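Local coordinates for nisin leader peptide-processing serine protease NisP (PDB 4MZD), which probably acts as a subtilisin-like serine endopeptidase that removes the leader peptide from the nisin precursor during antibiotic biosynthesis, at residues Gln377-Pro387 with Asp399-Ala407. Sequence-based numbering, arbitrary orientation.
Sequences QLKRFLLMNSP and DLLNGKNKA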
ATOM      1  N   GLN A 377       7.350   7.928  17.412  1.00 19.28           N
ATOM      2  CA  GLN A 377       6.202   8.140  18.280  1.00 19.64           C
ATOM      3  C   GLN A 377       4.909   7.756  17.549  1.00 18.47           C
ATOM      4  O   GLN A 377       4.000   7.150  18.122  1.00 18.93           O
ATOM      5  CB  GLN A 377       6.180   9.613  18.702  1.00 21.25           C
ATOM      6  CG  GLN A 377       5.077  10.015  19.662  1.00 22.82           C
ATOM      7  CD  GLN A 377       5.033  11.523  19.865  1.00 24.22           C
ATOM      8  OE1 GLN A 377       5.510  12.288  19.020  1.00 24.92           O
ATOM      9  NE2 GLN A 377       4.465  11.958  20.984  1.00 25.27           N
ATOM     10  N   LEU A 378       4.848   8.089  16.266  1.00 17.77           N
ATOM     11  CA  LEU A 378       3.661   7.845  15.462  1.00 17.16           C
ATOM     12  C   LEU A 378       3.304   6.356  15.350  1.00 17.21           C
ATOM     13  O   LEU A 378       2.144   5.976  15.543  1.00 17.00           O
ATOM     14  CB  LEU A 378       3.842   8.474  14.080  1.00 16.40           C
ATOM     15  CG  LEU A 378       2.633   8.398  13.151  1.00 15.68           C
ATOM     16  CD1 LEU A 378       1.424   9.096  13.756  1.00 15.81           C
ATOM     17  CD2 LEU A 378       2.983   8.998  11.801  1.00 15.54           C
ATOM     18  N   LYS A 379       4.290   5.513  15.041  1.00 17.61           N
ATOM     19  CA  LYS A 379       4.030   4.076  14.937  1.00 18.20           C
ATOM     20  C   LYS A 379       3.577   3.492  16.278  1.00 19.20           C
ATOM     21  O   LYS A 379       2.634   2.700  16.330  1.00 19.09           O
ATOM     22  CB  LYS A 379       5.237   3.304  14.388  1.00 19.40           C
ATOM     23  CG  LYS A 379       4.981   1.807  14.219  1.00 19.83           C
ATOM     24  CD  LYS A 379       6.113   1.085  13.486  1.00 19.93           C
ATOM     25  CE  LYS A 379       5.879  -0.425  13.497  1.00 20.25           C
ATOM     26  NZ  LYS A 379       6.934  -1.221  12.807  1.00 19.90           N
ATOM     27  N   ARG A 380       4.244   3.885  17.360  1.00 19.59           N
ATOM     28  CA  ARG A 380       3.851   3.438  18.693  1.00 20.27           C
ATOM     29  C   ARG A 380       2.401   3.816  18.976  1.00 18.82           C
ATOM     30  O   ARG A 380       1.623   3.018  19.503  1.00 19.15           O
ATOM     31  CB  ARG A 380       4.776   4.026  19.770  1.00 21.86           C
ATOM     32  CG  ARG A 380       6.185   3.433  19.784  1.00 23.76           C
ATOM     33  CD  ARG A 380       7.030   3.955  20.947  1.00 25.84           C
ATOM     34  NE  ARG A 380       7.663   5.239  20.650  1.00 27.57           N
ATOM     35  CZ  ARG A 380       7.398   6.372  21.292  1.00 29.06           C
ATOM     36  NH1 ARG A 380       8.023   7.492  20.950  1.00 29.65           N
ATOM     37  NH2 ARG A 380       6.510   6.388  22.277  1.00 29.66           N
ATOM     38  N   PHE A 381       2.037   5.041  18.618  1.00 17.68           N
ATOM     39  CA  PHE A 381       0.688   5.529  18.856  1.00 16.61           C
ATOM     40  C   PHE A 381      -0.344   4.704  18.087  1.00 14.90           C
ATOM     41  O   PHE A 381      -1.388   4.338  18.624  1.00 15.02           O
ATOM     42  CB  PHE A 381       0.596   7.010  18.492  1.00 16.67           C
ATOM     43  CG  PHE A 381      -0.767   7.599  18.678  1.00 16.65           C
ATOM     44  CD1 PHE A 381      -1.251   7.893  19.940  1.00 16.85           C
ATOM     45  CD2 PHE A 381      -1.568   7.865  17.586  1.00 17.24           C
ATOM     46  CE1 PHE A 381      -2.508   8.443  20.103  1.00 17.11           C
ATOM     47  CE2 PHE A 381      -2.827   8.414  17.744  1.00 17.62           C
ATOM     48  CZ  PHE A 381      -3.296   8.704  19.002  1.00 17.53           C
ATOM     49  N   LEU A 382      -0.046   4.408  16.825  1.00 14.10           N
ATOM     50  CA  LEU A 382      -0.944   3.609  15.999  1.00 14.22           C
ATOM     51  C   LEU A 382      -1.193   2.246  16.626  1.00 15.48           C
ATOM     52  O   LEU A 382      -2.336   1.815  16.782  1.00 15.64           O
ATOM     53  CB  LEU A 382      -0.367   3.422  14.593  1.00 13.52           C
ATOM     54  CG  LEU A 382      -1.129   2.449  13.682  1.00 13.05           C
ATOM     55  CD1 LEU A 382      -2.500   2.995  13.295  1.00 13.08           C
ATOM     56  CD2 LEU A 382      -0.301   2.121  12.445  1.00 13.59           C
ATOM     57  N   LEU A 383      -0.115   1.556  16.976  1.00 17.15           N
ATOM     58  CA  LEU A 383      -0.250   0.192  17.461  1.00 19.15           C
ATOM     59  C   LEU A 383      -0.971   0.114  18.807  1.00 18.80           C
ATOM     60  O   LEU A 383      -1.700  -0.844  19.061  1.00 20.46           O
ATOM     61  CB  LEU A 383       1.108  -0.517  17.490  1.00 21.29           C
ATOM     62  CG  LEU A 383       1.757  -0.670  16.110  1.00 23.52           C
ATOM     63  CD1 LEU A 383       3.017  -1.521  16.174  1.00 24.11           C
ATOM     64  CD2 LEU A 383       0.771  -1.252  15.112  1.00 24.23           C
ATOM     65  N   MET A 384      -0.783   1.115  19.658  0.53 18.26           N
ATOM     66  CA  MET A 384      -1.438   1.122  20.961  0.53 18.46           C
ATOM     67  C   MET A 384      -2.931   1.409  20.852  0.53 17.00           C
ATOM     68  O   MET A 384      -3.704   1.063  21.746  0.53 16.97           O
ATOM     69  CB  MET A 384      -0.785   2.148  21.882  0.53 20.05           C
ATOM     70  CG  MET A 384       0.685   1.894  22.118  0.53 21.40           C
ATOM     71  SD  MET A 384       1.377   2.966  23.382  0.53 22.97           S
ATOM     72  CE  MET A 384       0.508   4.502  23.080  0.53 23.17           C
ATOM     73  N   ASN A 385      -3.331   2.046  19.757  1.00 15.71           N
ATOM     74  CA  ASN A 385      -4.721   2.462  19.577  1.00 15.03           C
ATOM     75  C   ASN A 385      -5.391   1.755  18.403  1.00 14.67           C
ATOM     76  O   ASN A 385      -6.246   2.318  17.707  1.00 14.80           O
ATOM     77  CB  ASN A 385      -4.825   3.980  19.447  1.00 15.31           C
ATOM     78  CG  ASN A 385      -4.420   4.694  20.724  1.00 15.59           C
ATOM     79  OD1 ASN A 385      -5.171   4.720  21.699  1.00 16.61           O
ATOM     80  ND2 ASN A 385      -3.225   5.265  20.728  1.00 15.47           N
ATOM     81  N   SER A 386      -4.980   0.510  18.193  1.00 15.15           N
ATOM     82  CA  SER A 386      -5.592  -0.362  17.206  1.00 15.83           C
ATOM     83  C   SER A 386      -6.091  -1.600  17.927  1.00 16.80           C
ATOM     84  O   SER A 386      -5.299  -2.342  18.508  1.00 18.30           O
ATOM     85  CB  SER A 386      -4.581  -0.772  16.137  1.00 15.85           C
ATOM     86  OG  SER A 386      -4.151   0.353  15.397  1.00 15.47           O
ATOM     87  N   PRO A 387      -7.406  -1.834  17.888  1.00 16.15           N
ATOM     88  CA  PRO A 387      -7.977  -2.951  18.638  1.00 17.06           C
ATOM     89  C   PRO A 387      -7.654  -4.286  17.988  1.00 18.04           C
ATOM     90  O   PRO A 387      -7.275  -4.358  16.820  1.00 18.43           O
ATOM     91  CB  PRO A 387      -9.477  -2.680  18.555  1.00 17.51           C
ATOM     92  CG  PRO A 387      -9.642  -1.984  17.245  1.00 17.46           C
ATOM     93  CD  PRO A 387      -8.429  -1.112  17.110  1.00 16.33           C
ATOM     94  N   ASP A 399     -10.893   4.978  17.104  1.00 11.58           N
ATOM     95  CA  ASP A 399      -9.978   4.723  18.217  1.00 12.51           C
ATOM     96  C   ASP A 399      -8.692   5.524  18.053  1.00 12.22           C
ATOM     97  O   ASP A 399      -8.157   6.072  19.020  1.00 12.99           O
ATOM     98  CB  ASP A 399      -9.625   3.240  18.327  1.00 14.22           C
ATOM     99  CG  ASP A 399     -10.765   2.397  18.853  1.00 16.43           C
ATOM    100  OD1 ASP A 399     -11.762   2.955  19.361  1.00 17.62           O
ATOM    101  OD2 ASP A 399     -10.648   1.159  18.776  1.00 17.67           O
ATOM    102  N   LEU A 400      -8.198   5.587  16.823  1.00 11.92           N
ATOM    103  CA  LEU A 400      -6.951   6.274  16.553  1.00 12.77           C
ATOM    104  C   LEU A 400      -7.087   7.773  16.813  1.00 13.35           C
ATOM    105  O   LEU A 400      -6.240   8.373  17.477  1.00 14.62           O
ATOM    106  CB  LEU A 400      -6.531   6.008  15.114  1.00 13.50           C
ATOM    107  CG  LEU A 400      -5.121   6.438  14.741  1.00 14.15           C
ATOM    108  CD1 LEU A 400      -4.106   5.756  15.643  1.00 14.74           C
ATOM    109  CD2 LEU A 400      -4.864   6.099  13.288  1.00 14.64           C
ATOM    110  N   LEU A 401      -8.155   8.378  16.297  1.00 13.13           N
ATOM    111  CA  LEU A 401      -8.406   9.803  16.500  1.00 13.38           C
ATOM    112  C   LEU A 401      -8.606  10.130  17.975  1.00 13.64           C
ATOM    113  O   LEU A 401      -8.111  11.143  18.468  1.00 15.25           O
ATOM    114  CB  LEU A 401      -9.620  10.264  15.690  1.00 13.68           C
ATOM    115  CG  LEU A 401      -9.425  10.372  14.174  1.00 14.19           C
ATOM    116  CD1 LEU A 401     -10.769  10.547  13.475  1.00 14.73           C
ATOM    117  CD2 LEU A 401      -8.475  11.504  13.822  1.00 15.16           C
ATOM    118  N   ASN A 402      -9.339   9.278  18.682  1.00 13.26           N
ATOM    119  CA  ASN A 402      -9.574   9.501  20.104  1.00 14.34           C
ATOM    120  C   ASN A 402      -8.308   9.359  20.953  1.00 15.02           C
ATOM    121  O   ASN A 402      -8.169  10.026  21.974  1.00 16.81           O
ATOM    122  CB  ASN A 402     -10.696   8.594  20.616  1.00 15.59           C
ATOM    123  CG  ASN A 402     -12.064   9.037  20.130  1.00 17.29           C
ATOM    124  OD1 ASN A 402     -12.275  10.214  19.831  1.00 18.85           O
ATOM    125  ND2 ASN A 402     -13.002   8.102  20.058  1.00 18.10           N
ATOM    126  N   GLY A 403      -7.396   8.490  20.527  1.00 14.99           N
ATOM    127  CA  GLY A 403      -6.087   8.374  21.149  1.00 16.00           C
ATOM    128  C   GLY A 403      -6.092   8.172  22.656  1.00 17.26           C
ATOM    129  O   GLY A 403      -5.358   8.845  23.384  1.00 18.11           O
ATOM    130  N   LYS A 404      -6.903   7.229  23.126  1.00 17.70           N
ATOM    131  CA  LYS A 404      -6.990   6.945  24.558  1.00 19.62           C
ATOM    132  C   LYS A 404      -5.632   6.614  25.174  1.00 19.54           C
ATOM    133  O   LYS A 404      -5.327   7.034  26.294  1.00 20.35           O
ATOM    134  CB  LYS A 404      -7.967   5.797  24.818  1.00 22.43           C
ATOM    135  CG  LYS A 404      -7.883   5.221  26.222  1.00 25.59           C
ATOM    136  CD  LYS A 404      -8.833   4.046  26.402  1.00 28.09           C
ATOM    137  CE  LYS A 404      -8.669   3.411  27.769  1.00 29.83           C
ATOM    138  NZ  LYS A 404      -8.814   4.419  28.851  1.00 31.00           N
ATOM    139  N   ASN A 405      -4.829   5.840  24.456  1.00 18.99           N
ATOM    140  CA  ASN A 405      -3.486   5.510  24.924  1.00 20.01           C
ATOM    141  C   ASN A 405      -2.453   6.459  24.334  1.00 21.86           C
ATOM    142  O   ASN A 405      -2.199   6.437  23.131  1.00 21.20           O
ATOM    143  CB  ASN A 405      -3.133   4.061  24.578  1.00 19.42           C
ATOM    144  CG  ASN A 405      -3.993   3.057  25.321  1.00 19.94           C
ATOM    145  OD1 ASN A 405      -4.332   3.251  26.492  1.00 20.32           O
ATOM    146  ND2 ASN A 405      -4.357   1.976  24.638  1.00 20.53           N
ATOM    147  N   LYS A 406      -1.863   7.293  25.185  1.00 23.89           N
ATOM    148  CA  LYS A 406      -0.924   8.317  24.738  1.00 26.66           C
ATOM    149  C   LYS A 406       0.483   7.770  24.527  1.00 26.57           C
ATOM    150  O   LYS A 406       0.945   6.906  25.274  1.00 26.26           O
ATOM    151  CB  LYS A 406      -0.882   9.476  25.738  1.00 29.76           C
ATOM    152  CG  LYS A 406      -2.188  10.241  25.864  1.00 32.58           C
ATOM    153  CD  LYS A 406      -2.032  11.433  26.794  1.00 35.25           C
ATOM    154  CE  LYS A 406      -3.309  12.253  26.870  1.00 37.02           C
ATOM    155  NZ  LYS A 406      -3.128  13.462  27.719  1.00 38.11           N
ATOM    156  N   ALA A 407       1.163   8.292  23.509  1.00 26.97           N
ATOM    157  CA  ALA A 407       2.534   7.893  23.205  1.00 28.19           C
ATOM    158  C   ALA A 407       3.471   9.099  23.208  1.00 29.26           C
ATOM    159  O   ALA A 407       4.473   9.120  23.923  1.00 30.21           O
ATOM    160  CB  ALA A 407       2.593   7.178  21.862  1.00 28.21           C
TER
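N385 and N405 are joined by two hydrogen bonds in which the side-chain amide of N385 pairs with both the N-H and the C=O of N405. N405 N donates to N385 OD1 (3.0 Å), in the carbonyl plane and on a lone pair. N385 ND2 donates to N405 O in a nearly straight bond (173°). The second hydrogen of the same ND2 goes to F381 O, one turn back in helix 375-384; with OD1 accepting and both ND2 hydrogens donated, a flipped amide would be disfavoured. N405 returns the contact: its ND2 donates to M384 O at 3.1 Å, approaching from above the carbonyl plane.

The apolar part centres on F381. With CG anti to the backbone N (chi1 179°), its ring reaches toward the end of helix 397-402. There CE2 touches L400 CD1 (3.6 Å) and CZ lies close to G403 CA. L400 O sits at the ring edge, and N385 ND2 lies over one face, offset toward the rim. The other branch of L400, CD2, meets L382 CD1 at 3.9 Å; F381 and L400 both also pack on V366 of helix 356-370. Nearer the surface, A407 CB rests against F381 CB.

G403 leaves the helix with positive phi, turning the chain so that it passes round the F381 ring. The contact thus ties the turn after helix 397-402, the last modelled residues before a break in the model, to the C-terminal end of helix 375-384. Buried just past that end, the N385 amide has its oxygen and both hydrogens satisfied, largely by the turn it holds beside the apolar F381-L400-L382 cluster.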